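SM80.1 Vicilin (PDB 5VF5) is a 7S seed globulin of eggplant, probably serving as a nutrient store for the germinating seedling, with two cupin domains and a bound copper(II) ion. Local coordinates at residues Tyr12-Gln17 / Gln41-Ile46; Arg31-Phe36 / Gly316-Ile321; Asp242-Phe247 / Ser264-Met269; Arg102-Ser107 / Leu238-Ala243. All coordinates share one frame; numbering follows the deposited sequence.

Contact 1 of 4, residues Tyr12-Gln17 / Gln41-Ile46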
loop_
_atom_site.group_PDB
_atom_site.type_symbol
_atom_site.label_atom_id
_atom_site.label_comp_id
_atom_site.label_asym_id
_atom_site.label_seq_id
_atom_site.Cartn_x
_atom_site.Cartn_y
_atom_site.Cartn_z
ATOM N N TYR A 12 13.100 0.726 -9.728
ATOM C CA TYR A 12 11.920 0.155 -9.126
ATOM C C TYR A 12 11.924 0.171 -7.608
ATOM O O TYR A 12 10.909 -0.116 -6.977
ATOM C CB TYR A 12 11.786 -1.284 -9.594
ATOM C CG TYR A 12 11.772 -1.464 -11.086
ATOM C CD1 TYR A 12 10.843 -0.833 -11.866
ATOM C CD2 TYR A 12 12.720 -2.242 -11.717
ATOM C CE1 TYR A 12 10.845 -0.965 -13.256
ATOM C CE2 TYR A 12 12.719 -2.392 -13.091
ATOM C CZ TYR A 12 11.750 -1.776 -13.841
ATOM O OH TYR A 12 11.750 -1.909 -15.217
ATOM N N LEU A 13 13.066 0.437 -6.983
ATOM C CA LEU A 13 13.242 0.406 -5.547
ATOM C C LEU A 13 13.112 1.803 -4.986
ATOM O O LEU A 13 13.788 2.731 -5.469
ATOM C CB LEU A 13 14.633 -0.129 -5.241
ATOM C CG LEU A 13 15.072 -0.105 -3.784
ATOM C CD1 LEU A 13 14.195 -1.024 -2.963
ATOM C CD2 LEU A 13 16.518 -0.558 -3.679
ATOM N N PHE A 14 12.287 1.957 -3.951
ATOM C CA PHE A 14 12.052 3.251 -3.299
ATOM C C PHE A 14 12.279 3.024 -1.828
ATOM O O PHE A 14 11.433 2.484 -1.108
ATOM C CB PHE A 14 10.647 3.774 -3.555
ATOM C CG PHE A 14 10.355 4.087 -5.004
ATOM C CD1 PHE A 14 10.085 3.104 -5.904
ATOM C CD2 PHE A 14 10.398 5.406 -5.468
ATOM C CE1 PHE A 14 9.869 3.386 -7.254
ATOM C CE2 PHE A 14 10.137 5.700 -6.800
ATOM C CZ PHE A 14 9.897 4.686 -7.707
ATOM N N LYS A 15 13.454 3.389 -1.358
ATOM C CA LYS A 15 13.779 3.229 0.035
ATOM C C LYS A 15 12.852 4.084 0.938
ATOM O O LYS A 15 12.370 5.150 0.532
ATOM C CB LYS A 15 15.243 3.568 0.267
ATOM C CG LYS A 15 16.188 2.583 -0.419
ATOM C CD LYS A 15 16.213 1.219 0.228
ATOM C CE LYS A 15 16.755 1.334 1.624
ATOM N NZ LYS A 15 16.771 0.022 2.319
ATOM N N SER A 16 12.680 3.627 2.182
ATOM C CA SER A 16 11.782 4.293 3.102
ATOM C C SER A 16 12.084 5.787 3.278
ATOM O O SER A 16 11.156 6.606 3.426
ATOM C CB SER A 16 11.727 3.578 4.433
ATOM O OG SER A 16 12.956 3.743 5.105
ATOM N N GLN A 17 13.359 6.147 3.222
ATOM C CA GLN A 17 13.763 7.540 3.407
ATOM C C GLN A 17 13.246 8.458 2.313
ATOM O O GLN A 17 13.259 9.671 2.481
ATOM C CB GLN A 17 15.282 7.630 3.516
ATOM C CG GLN A 17 15.795 7.104 4.853
ATOM N N GLN A 41 11.053 7.110 -16.432
ATOM C CA GLN A 41 9.892 6.998 -17.283
ATOM C C GLN A 41 9.416 5.577 -17.407
ATOM O O GLN A 41 8.330 5.390 -17.937
ATOM C CB GLN A 41 10.196 7.602 -18.654
ATOM C CG GLN A 41 10.398 9.118 -18.590
ATOM C CD GLN A 41 9.164 9.855 -18.088
ATOM O OE1 GLN A 41 8.142 9.870 -18.757
ATOM N NE2 GLN A 41 9.248 10.446 -16.894
ATOM N N LEU A 42 10.164 4.584 -16.870
ATOM C CA LEU A 42 9.703 3.188 -16.913
ATOM C C LEU A 42 8.432 3.016 -16.110
ATOM O O LEU A 42 7.689 2.040 -16.324
ATOM C CB LEU A 42 10.745 2.230 -16.352
ATOM C CG LEU A 42 11.995 2.099 -17.227
ATOM C CD1 LEU A 42 13.057 1.401 -16.422
ATOM C CD2 LEU A 42 11.694 1.305 -18.487
ATOM N N LEU A 43 8.195 3.918 -15.155
ATOM C CA LEU A 43 7.001 3.888 -14.312
ATOM C C LEU A 43 5.852 4.795 -14.777
ATOM O O LEU A 43 4.872 4.968 -14.036
ATOM C CB LEU A 43 7.419 4.200 -12.882
ATOM C CG LEU A 43 8.395 3.154 -12.326
ATOM C CD1 LEU A 43 8.711 3.447 -10.883
ATOM C CD2 LEU A 43 7.877 1.724 -12.405
ATOM N N ARG A 44 5.905 5.268 -16.017
ATOM C CA ARG A 44 4.830 6.106 -16.576
ATOM C C ARG A 44 3.418 5.456 -16.550
ATOM O O ARG A 44 2.358 6.101 -16.486
ATOM C CB ARG A 44 5.142 6.518 -18.011
ATOM C CG ARG A 44 5.649 7.918 -18.251
ATOM C CD ARG A 44 5.778 8.181 -19.760
ATOM N NE ARG A 44 4.514 8.563 -20.373
ATOM C CZ ARG A 44 4.180 8.430 -21.661
ATOM N NH1 ARG A 44 5.003 7.877 -22.547
ATOM N NH2 ARG A 44 2.965 8.810 -22.057
ATOM N N GLY A 45 3.439 4.125 -16.636
ATOM C CA GLY A 45 2.189 3.346 -16.605
ATOM C C GLY A 45 1.417 3.414 -15.303
ATOM O O GLY A 45 0.248 3.056 -15.256
ATOM N N ILE A 46 2.071 3.878 -14.229
ATOM C CA ILE A 46 1.440 4.055 -12.931
ATOM C C ILE A 46 1.536 5.490 -12.425
ATOM O O ILE A 46 1.385 5.723 -11.227
ATOM C CB ILE A 46 1.958 3.035 -11.899
ATOM C CG1 ILE A 46 3.445 3.224 -11.571
ATOM C CG2 ILE A 46 1.638 1.636 -12.370
ATOM C CD1 ILE A 46 3.902 2.391 -10.371
#
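Leu43 reaches across to the rings of Tyr12 and Phe14 with one methyl group for each. Its CD1 lies 3.6 Å from CZ of Phe14, close to the plane of that ring and therefore at its edge, and the two side chains approach from opposite directions. CD2 of Leu43 meets the tyrosine in the same manner, in plane at the ring edge, 4.0 Å from CD1 of Tyr12. The fork of one leucine is fitted against two aromatic rims in apolar contacts, and no polar bond joins the segments. Leu42 adds a lighter touch at the outer end of the tyrosine: its CD1 is 3.8 Å from OH of Tyr12, the two side chains crossing at about a right angle. In Tyr12 the CG atom lies beside the backbone N and anti to the carbonyl carbon (chi1 -55°), which brings the far end of the ring close to the 3-10 segment although its first bond does not head there. That turn is tied by a backbone bond from Arg44 N to Gln41 O (3.1 Å). The side chain of Tyr12 comes within about 3 Å of the bound copper(II) ion (nearest atoms), whose ligands are Cys281, His283 and His325. Strand 13-14 forms the edge of the seven-stranded sheet, bonded through Tyr12 and Phe14 to strand 318-321, and the loop between strands 28-32 and 49-56 packs its leucines against this border.

Contact 2 of 4, residues Arg31-Phe36 / Gly316-Ile321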
loop_
_atom_site.group_PDB
_atom_site.type_symbol
_atom_site.label_atom_id
_atom_site.label_comp_id
_atom_site.label_asym_id
_atom_site.label_seq_id
_atom_site.Cartn_x
_atom_site.Cartn_y
_atom_site.Cartn_z
ATOM N N ARG A 31 3.479 10.651 5.416
ATOM C CA ARG A 31 4.557 10.774 4.465
ATOM C C ARG A 31 4.219 10.095 3.189
ATOM O O ARG A 31 3.602 9.033 3.196
ATOM C CB ARG A 31 5.878 10.302 5.010
ATOM C CG ARG A 31 5.974 8.969 5.609
ATOM C CD ARG A 31 7.322 8.949 6.369
ATOM N NE ARG A 31 7.426 7.664 6.952
ATOM C CZ ARG A 31 7.011 7.327 8.152
ATOM N NH1 ARG A 31 7.150 6.077 8.518
ATOM N NH2 ARG A 31 6.531 8.235 9.015
ATOM N N ILE A 32 4.603 10.692 2.082
ATOM C CA ILE A 32 4.189 10.263 0.770
ATOM C C ILE A 32 5.405 10.111 -0.122
ATOM O O ILE A 32 6.348 10.908 -0.124
ATOM C CB ILE A 32 3.166 11.232 0.164
ATOM C CG1 ILE A 32 2.562 10.732 -1.153
ATOM C CG2 ILE A 32 3.699 12.624 0.037
ATOM C CD1 ILE A 32 1.319 11.534 -1.576
ATOM N N LEU A 33 5.414 9.034 -0.884
ATOM C CA LEU A 33 6.487 8.803 -1.848
ATOM C C LEU A 33 6.320 9.799 -2.999
ATOM O O LEU A 33 5.188 10.168 -3.329
ATOM C CB LEU A 33 6.368 7.382 -2.362
ATOM C CG LEU A 33 7.524 6.705 -2.975
ATOM C CD1 LEU A 33 8.761 6.692 -2.038
ATOM C CD2 LEU A 33 7.114 5.281 -3.319
ATOM N N PRO A 34 7.430 10.247 -3.624
ATOM C CA PRO A 34 7.278 11.050 -4.821
ATOM C C PRO A 34 6.501 10.363 -5.938
ATOM O O PRO A 34 6.352 9.127 -5.915
ATOM C CB PRO A 34 8.717 11.341 -5.240
ATOM C CG PRO A 34 9.495 11.216 -3.971
ATOM C CD PRO A 34 8.831 10.075 -3.233
ATOM N N LYS A 35 6.092 11.113 -6.936
ATOM C CA LYS A 35 5.534 10.495 -8.121
ATOM C C LYS A 35 6.454 9.413 -8.644
ATOM O O LYS A 35 7.685 9.563 -8.603
ATOM C CB LYS A 35 5.363 11.526 -9.239
ATOM C CG LYS A 35 4.179 12.423 -9.037
ATOM C CD LYS A 35 3.965 13.355 -10.229
ATOM C CE LYS A 35 3.785 12.599 -11.554
ATOM N NZ LYS A 35 3.425 13.496 -12.687
ATOM N N PHE A 36 5.900 8.330 -9.149
ATOM C CA PHE A 36 6.753 7.213 -9.568
ATOM C C PHE A 36 7.674 7.524 -10.744
ATOM O O PHE A 36 8.725 6.888 -10.908
ATOM C CB PHE A 36 5.882 6.021 -9.881
ATOM C CG PHE A 36 5.279 5.405 -8.668
ATOM C CD1 PHE A 36 6.091 4.743 -7.728
ATOM C CD2 PHE A 36 3.931 5.419 -8.450
ATOM C CE1 PHE A 36 5.525 4.144 -6.639
ATOM C CE2 PHE A 36 3.380 4.837 -7.324
ATOM C CZ PHE A 36 4.186 4.180 -6.434
ATOM N N GLY A 316 9.354 -0.579 5.567
ATOM C CA GLY A 316 9.001 0.739 5.034
ATOM C C GLY A 316 9.491 1.003 3.607
ATOM O O GLY A 316 9.099 1.992 2.996
ATOM N N ASP A 317 10.333 0.120 3.075
ATOM C CA ASP A 317 10.785 0.231 1.704
ATOM C C ASP A 317 9.683 -0.211 0.758
ATOM O O ASP A 317 8.839 -1.060 1.115
ATOM C CB ASP A 317 11.983 -0.676 1.430
ATOM C CG ASP A 317 13.263 -0.241 2.131
ATOM O OD1 ASP A 317 13.370 0.905 2.629
ATOM O OD2 ASP A 317 14.167 -1.114 2.153
ATOM N N VAL A 318 9.726 0.310 -0.444
ATOM C CA VAL A 318 8.835 -0.053 -1.539
ATOM C C VAL A 318 9.588 -0.637 -2.721
ATOM O O VAL A 318 10.646 -0.133 -3.119
ATOM C CB VAL A 318 8.001 1.173 -1.958
ATOM C CG1 VAL A 318 7.300 0.982 -3.282
ATOM C CG2 VAL A 318 7.020 1.523 -0.850
ATOM N N LEU A 319 9.031 -1.691 -3.314
ATOM C CA LEU A 319 9.476 -2.179 -4.591
ATOM C C LEU A 319 8.305 -2.162 -5.548
ATOM O O LEU A 319 7.259 -2.717 -5.220
ATOM C CB LEU A 319 10.002 -3.599 -4.501
ATOM C CG LEU A 319 10.610 -4.174 -5.772
ATOM C CD1 LEU A 319 11.864 -3.450 -6.245
ATOM C CD2 LEU A 319 10.902 -5.651 -5.597
ATOM N N VAL A 320 8.501 -1.623 -6.741
ATOM C CA VAL A 320 7.509 -1.699 -7.793
ATOM C C VAL A 320 7.890 -2.917 -8.661
ATOM O O VAL A 320 9.009 -2.999 -9.164
ATOM C CB VAL A 320 7.458 -0.416 -8.627
ATOM C CG1 VAL A 320 6.529 -0.598 -9.812
ATOM C CG2 VAL A 320 7.053 0.767 -7.751
ATOM N N ILE A 321 6.949 -3.834 -8.830
ATOM C CA ILE A 321 7.146 -4.987 -9.695
ATOM C C ILE A 321 6.303 -4.737 -10.953
ATOM O O ILE A 321 5.056 -4.921 -10.898
ATOM C CB ILE A 321 6.669 -6.311 -9.043
ATOM C CG1 ILE A 321 7.166 -6.454 -7.574
ATOM C CG2 ILE A 321 7.125 -7.478 -9.949
ATOM C CD1 ILE A 321 6.505 -7.623 -6.877
#
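Phe36 and Val320 make the closer half of this contact. CG2 of Val320 approaches one corner of the phenyl ring, 3.9 Å from CE1 and 4.1 Å from CD1 of Phe36, and lies neither squarely over the face nor in the plane of the ring. The valine presents this branch because its CG1 is anti to the backbone N (chi1 173°) while CG2 is anti to the carbonyl carbon. Around the pair the packing is dense: Phe14 meets the Phe36 ring edge-to-face, and Val267 and Ile46 also touch that side chain. The second point, Leu33 against Val318, is looser. A single methyl pair joins them, CD2 of Leu33 to CG1 of Val318 at 4.3 Å. Beyond these buried side chains the character changes to polar. Arg31 and Lys35, both partly exposed, turn to charged partners elsewhere, Arg31 to Glu55 and Asp29 and Lys35 to Glu47, while the buried Asp317 at the start of the other segment is engaged by a salt bridge to Lys15. The backbones stay well separated, with CA of Leu33 9.2 Å from CA of Val318 and CA of Phe36 9.1 Å from CA of Val320, so side chains alone span the gap. Residues 31-36 leave a strand of the N-terminal cupin sheet, whereas 318-321 belongs to the sheet of the C-terminal cupin; such apolar packing between two cupin domains of one chain is in keeping with the bicupin fold of the vicilins.

Contact 3 of 4, residues Asp242-Phe247 / Ser264-Met269; sequences DAAVAF and STRVVM. With ACT (acetate ion), chain C.
Arg266 spans this contact and meets Ala244 and Ala246 by van der Waals packing. CB of Ala244 is 3.9 Å from NH2 of Arg266, and CB of Ala246 is 4.0 Å from NH1, both approaching the guanidinium obliquely. Bends at chi2 and chi3 (-87° and 140°) bring the arginine tip over to these two small residues, whose methyl groups point to the same side of their strand. CG2 of Val268 approaches the acetate methyl CH3 at 4.1 Å.

Hydrogen bonds organise the arginine itself. It takes hold of Ser264 side-on with two nitrogens, both directed at one atom: OG of Ser264 lies 3.1 Å from NE and 3.0 Å from NH2 of Arg266, only 5° out of the guanidinium plane. The serine hydroxyl is in turn bonded to the carbonyl of Ile344, so the group that steadies the arginine is itself fixed.

Charge is met by NH1, which forms a salt bridge with Glu229 and donates to the acetate oxygen O at 2.9 Å. With three nitrogens engaged, rotation of the buried guanidinium should be restricted. Tyr259, Asn261 and Lys351 also bond the acetate, an ion probably taken from the crystallisation liquor.

Strands 243-250 and 265-272 are separated in their sheet by strand 337-344; an arginine reaching across this middle strand on the inner face of a beta-barrel, in a pocket that here happens to hold acetate, fits the cupin fold.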
loop_
_atom_site.group_PDB
_atom_site.type_symbol
_atom_site.label_atom_id
_atom_site.label_comp_id
_atom_site.label_asym_id
_atom_site.label_seq_id
_atom_site.Cartn_x
_atom_site.Cartn_y
_atom_site.Cartn_z
ATOM N N ASP A 242 -9.646 -0.263 -10.173
ATOM C CA ASP A 242 -9.102 -1.481 -10.745
ATOM C C ASP A 242 -7.847 -1.878 -9.988
ATOM O O ASP A 242 -6.805 -2.156 -10.569
ATOM C CB ASP A 242 -8.873 -1.370 -12.248
ATOM C CG ASP A 242 -8.573 -2.699 -12.881
ATOM O OD1 ASP A 242 -8.947 -3.749 -12.289
ATOM O OD2 ASP A 242 -7.963 -2.708 -13.965
ATOM N N ALA A 243 -7.997 -1.923 -8.679
ATOM C CA ALA A 243 -6.901 -2.198 -7.759
ATOM C C ALA A 243 -7.123 -3.485 -6.974
ATOM O O ALA A 243 -8.258 -3.901 -6.742
ATOM C CB ALA A 243 -6.673 -1.023 -6.831
ATOM N N ALA A 244 -6.041 -4.077 -6.521
ATOM C CA ALA A 244 -6.052 -5.172 -5.593
ATOM C C ALA A 244 -5.228 -4.825 -4.382
ATOM O O ALA A 244 -4.309 -3.975 -4.451
ATOM C CB ALA A 244 -5.496 -6.413 -6.226
ATOM N N VAL A 245 -5.478 -5.537 -3.297
ATOM C CA VAL A 245 -4.639 -5.449 -2.107
ATOM C C VAL A 245 -4.182 -6.853 -1.763
ATOM O O VAL A 245 -5.015 -7.721 -1.501
ATOM C CB VAL A 245 -5.338 -4.813 -0.889
ATOM C CG1 VAL A 245 -4.381 -4.754 0.268
ATOM C CG2 VAL A 245 -5.944 -3.475 -1.269
ATOM N N ALA A 246 -2.878 -7.073 -1.776
ATOM C CA ALA A 246 -2.294 -8.366 -1.584
ATOM C C ALA A 246 -1.526 -8.332 -0.255
ATOM O O ALA A 246 -0.853 -7.354 0.099
ATOM C CB ALA A 246 -1.370 -8.740 -2.721
ATOM N N PHE A 247 -1.579 -9.449 0.443
ATOM C CA PHE A 247 -0.836 -9.678 1.662
ATOM C C PHE A 247 0.042 -10.912 1.477
ATOM O O PHE A 247 -0.473 -11.996 1.183
ATOM C CB PHE A 247 -1.817 -9.929 2.806
ATOM C CG PHE A 247 -2.804 -8.810 3.013
ATOM C CD1 PHE A 247 -3.978 -8.745 2.286
ATOM C CD2 PHE A 247 -2.503 -7.786 3.905
ATOM C CE1 PHE A 247 -4.882 -7.716 2.498
ATOM C CE2 PHE A 247 -3.414 -6.758 4.155
ATOM C CZ PHE A 247 -4.595 -6.709 3.414
ATOM N N SER A 264 -0.807 -7.080 -13.809
ATOM C CA SER A 264 -0.863 -6.100 -12.770
ATOM C C SER A 264 0.511 -5.703 -12.285
ATOM O O SER A 264 1.307 -6.552 -11.955
ATOM C CB SER A 264 -1.720 -6.615 -11.616
ATOM O OG SER A 264 -1.785 -5.709 -10.511
ATOM N N THR A 265 0.760 -4.409 -12.266
ATOM C CA THR A 265 1.953 -3.864 -11.622
ATOM C C THR A 265 1.686 -3.782 -10.123
ATOM O O THR A 265 0.575 -3.413 -9.696
ATOM C CB THR A 265 2.237 -2.447 -12.156
ATOM O OG1 THR A 265 2.579 -2.529 -13.534
ATOM C CG2 THR A 265 3.361 -1.755 -11.417
ATOM N N ARG A 266 2.675 -4.169 -9.322
ATOM C CA ARG A 266 2.539 -4.210 -7.868
ATOM C C ARG A 266 3.412 -3.201 -7.194
ATOM O O ARG A 266 4.560 -3.037 -7.565
ATOM C CB ARG A 266 2.823 -5.622 -7.342
ATOM C CG ARG A 266 1.906 -6.696 -7.978
ATOM C CD ARG A 266 0.595 -6.796 -7.168
ATOM N NE ARG A 266 -0.563 -6.960 -7.965
ATOM C CZ ARG A 266 -1.541 -7.772 -7.705
ATOM N NH1 ARG A 266 -1.446 -8.653 -6.691
ATOM N NH2 ARG A 266 -2.603 -7.701 -8.450
ATOM N N VAL A 267 2.840 -2.493 -6.227
ATOM C CA VAL A 267 3.597 -1.568 -5.399
ATOM C C VAL A 267 3.646 -2.164 -4.009
ATOM O O VAL A 267 2.633 -2.155 -3.288
ATOM C CB VAL A 267 2.979 -0.156 -5.384
ATOM C CG1 VAL A 267 3.860 0.774 -4.595
ATOM C CG2 VAL A 267 2.793 0.399 -6.798
ATOM N N VAL A 268 4.791 -2.768 -3.695
ATOM C CA VAL A 268 4.971 -3.640 -2.535
ATOM C C VAL A 268 5.637 -2.886 -1.413
ATOM O O VAL A 268 6.704 -2.324 -1.645
ATOM C CB VAL A 268 5.845 -4.854 -2.942
ATOM C CG1 VAL A 268 6.196 -5.724 -1.746
ATOM C CG2 VAL A 268 5.102 -5.623 -4.037
ATOM N N MET A 269 5.017 -2.801 -0.253
ATOM C CA MET A 269 5.715 -2.188 0.932
ATOM C C MET A 269 5.894 -3.143 2.049
ATOM O O MET A 269 5.038 -3.964 2.433
ATOM C CB MET A 269 5.012 -0.997 1.577
ATOM C CG MET A 269 5.850 -0.338 2.713
ATOM S SD MET A 269 5.075 1.096 3.431
ATOM C CE MET A 269 3.732 0.326 4.273
HETATM C C ACT C . 2.395 -9.584 -5.608
HETATM O O ACT C . 1.127 -9.590 -5.676
HETATM O OXT ACT C . 3.081 -9.941 -6.592
HETATM C CH3 ACT C . 3.141 -9.190 -4.357
#

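Contact 4 of 4, residues Arg102-Ser107 / Leu238-Ala243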
loop_
_atom_site.group_PDB
_atom_site.type_symbol
_atom_site.label_atom_id
_atom_site.label_comp_id
_atom_site.label_asym_id
_atom_site.label_seq_id
_atom_site.Cartn_x
_atom_site.Cartn_y
_atom_site.Cartn_z
ATOM N N ARG A 102 -11.907 1.320 1.133
ATOM C CA ARG A 102 -11.929 2.261 0.002
ATOM C C ARG A 102 -12.535 3.573 0.486
ATOM O O ARG A 102 -13.634 3.605 1.024
ATOM C CB ARG A 102 -12.755 1.651 -1.112
ATOM C CG ARG A 102 -12.986 2.518 -2.314
ATOM C CD ARG A 102 -11.839 2.454 -3.292
ATOM N NE ARG A 102 -12.269 3.218 -4.447
ATOM C CZ ARG A 102 -12.225 4.540 -4.541
ATOM N NH1 ARG A 102 -11.594 5.273 -3.617
ATOM N NH2 ARG A 102 -12.720 5.128 -5.599
ATOM N N LEU A 103 -11.787 4.665 0.279
ATOM C CA LEU A 103 -12.236 6.000 0.651
ATOM C C LEU A 103 -12.402 6.833 -0.628
ATOM O O LEU A 103 -11.414 7.126 -1.377
ATOM C CB LEU A 103 -11.164 6.652 1.534
ATOM C CG LEU A 103 -11.549 7.950 2.191
ATOM C CD1 LEU A 103 -12.653 7.756 3.228
ATOM C CD2 LEU A 103 -10.283 8.568 2.808
ATOM N N HIS A 104 -13.607 7.272 -0.871
ATOM C CA HIS A 104 -13.878 8.105 -2.019
ATOM C C HIS A 104 -13.116 9.425 -1.914
ATOM O O HIS A 104 -12.991 10.029 -0.846
ATOM C CB HIS A 104 -15.403 8.397 -2.129
ATOM C CG HIS A 104 -16.203 7.235 -2.584
ATOM N ND1 HIS A 104 -16.284 6.862 -3.906
ATOM C CD2 HIS A 104 -16.972 6.360 -1.888
ATOM C CE1 HIS A 104 -17.073 5.801 -4.008
ATOM N NE2 HIS A 104 -17.499 5.473 -2.797
ATOM N N GLY A 105 -12.637 9.887 -3.043
ATOM C CA GLY A 105 -12.010 11.188 -3.109
ATOM C C GLY A 105 -12.932 12.257 -2.588
ATOM O O GLY A 105 -14.150 12.176 -2.752
ATOM N N GLY A 106 -12.381 13.234 -1.887
ATOM C CA GLY A 106 -13.212 14.290 -1.343
ATOM C C GLY A 106 -13.969 14.014 -0.083
ATOM O O GLY A 106 -14.726 14.859 0.404
ATOM N N SER A 107 -13.752 12.830 0.498
ATOM C CA SER A 107 -14.375 12.526 1.760
ATOM C C SER A 107 -13.561 13.214 2.861
ATOM O O SER A 107 -12.346 13.032 2.964
ATOM C CB SER A 107 -14.361 11.021 1.989
ATOM O OG SER A 107 -15.166 10.374 1.037
ATOM N N LEU A 238 -13.359 -2.139 -5.005
ATOM C CA LEU A 238 -12.042 -1.963 -5.669
ATOM C C LEU A 238 -12.107 -1.801 -7.177
ATOM O O LEU A 238 -11.088 -1.535 -7.819
ATOM C CB LEU A 238 -11.132 -3.133 -5.306
ATOM C CG LEU A 238 -10.891 -3.406 -3.823
ATOM C CD1 LEU A 238 -9.993 -4.623 -3.679
ATOM C CD2 LEU A 238 -10.265 -2.223 -3.119
ATOM N N ARG A 239 -13.295 -1.971 -7.772
ATOM C CA ARG A 239 -13.418 -2.033 -9.240
ATOM C C ARG A 239 -13.139 -0.705 -9.936
ATOM O O ARG A 239 -12.582 -0.705 -11.015
ATOM C CB ARG A 239 -14.824 -2.554 -9.629
ATOM C CG ARG A 239 -14.928 -4.010 -9.387
ATOM C CD ARG A 239 -16.330 -4.534 -9.658
ATOM N NE ARG A 239 -16.388 -5.932 -9.265
ATOM C CZ ARG A 239 -17.512 -6.604 -9.062
ATOM N NH1 ARG A 239 -18.706 -6.033 -9.260
ATOM N NH2 ARG A 239 -17.436 -7.858 -8.678
ATOM N N ASP A 240 -13.579 0.400 -9.344
ATOM C CA ASP A 240 -13.388 1.721 -9.951
ATOM C C ASP A 240 -11.918 2.093 -10.157
ATOM O O ASP A 240 -11.555 2.618 -11.191
ATOM C CB ASP A 240 -14.157 2.828 -9.196
ATOM C CG ASP A 240 -13.940 2.834 -7.675
ATOM O OD1 ASP A 240 -13.081 2.101 -7.101
ATOM O OD2 ASP A 240 -14.684 3.619 -7.006
ATOM N N LEU A 241 -11.084 1.802 -9.162
ATOM C CA LEU A 241 -9.661 2.001 -9.252
ATOM C C LEU A 241 -8.971 0.870 -10.018
ATOM O O LEU A 241 -7.858 1.039 -10.434
ATOM C CB LEU A 241 -9.083 2.090 -7.864
ATOM C CG LEU A 241 -9.337 3.375 -7.107
ATOM C CD1 LEU A 241 -8.845 3.211 -5.684
ATOM C CD2 LEU A 241 -8.593 4.509 -7.770
ATOM N N ASP A 242 -9.646 -0.263 -10.173
ATOM C CA ASP A 242 -9.102 -1.481 -10.745
ATOM C C ASP A 242 -7.847 -1.878 -9.988
ATOM O O ASP A 242 -6.805 -2.156 -10.569
ATOM C CB ASP A 242 -8.873 -1.370 -12.248
ATOM C CG ASP A 242 -8.573 -2.699 -12.881
ATOM O OD1 ASP A 242 -8.947 -3.749 -12.289
ATOM O OD2 ASP A 242 -7.963 -2.708 -13.965
ATOM N N ALA A 243 -7.997 -1.923 -8.679
ATOM C CA ALA A 243 -6.901 -2.198 -7.759
ATOM C C ALA A 243 -7.123 -3.485 -6.974
ATOM O O ALA A 243 -8.258 -3.901 -6.742
ATOM C CB ALA A 243 -6.673 -1.023 -6.831
#
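Arg102 and Asp240 form, in the arginine conformer described here, a bidentate salt bridge in which the side edge of the guanidinium, NE together with NH2, takes one carboxylate oxygen each. The bond from NE of Arg102 to OD1 of Asp240 is 3.0 Å long and nearly straight, at 164°, and comes in on the syn side of the oxygen. From NH2 of Arg102 to OD2 of Asp240 it is 2.8 Å, but the nitrogen stands well above the carboxylate plane, since the two flat groups are turned 55° against each other. OD1 has a second donor on its anti side, the backbone N of Leu241 (2.9 Å). Asp240 keeps its CG between the backbone N and the carbonyl carbon (chi1 50°), which folds the carboxylate back over the following peptide.

Strand 100-103 is an edge strand of the N-terminal cupin sheet, and the loop with Asp240 precedes strand 243-250 of the C-terminal cupin, so the bridge links the two domains of the bicupin. Glu70 of the neighbouring strand is a second anionic partner for NH2 of Arg102, and the carbonyl of Ala71 accepts from NH1.

Leu241 lies over one face of the guanidinium, with CD1 3.6 Å from NE of Arg102 and displaced toward the rim of the group. Leu241 also packs on Glu70 and Ile72. His104, whose NE2 is bonded to the carbonyl of Arg206, passes farther off, with CE1 4.4 Å from OD2 of Asp240.

How the contacts relate
Contacts 1, 2 and 3 follow one another across the seven-stranded sheet of the C-terminal cupin, where strands 13-14, 318-321 and 265-272 are neighbours; strand 243-250 lies beyond the intervening strand 337-344. The centres of contacts 1 and 2 are about 6 Å apart, those of contacts 2 and 3 about 12 Å. Along the chain contacts 1 and 2 interlock, whereas contacts 3 and 4 both fall between the two halves of contact 2. Contact 4 shares Asp242 and Ala243 with contact 3, its centre about 14 Å away. Contacts 1 and 2 together form one apolar junction between the cupin domains; contact 4, its centre about 19 Å from that of contact 2, is a separate, charged one.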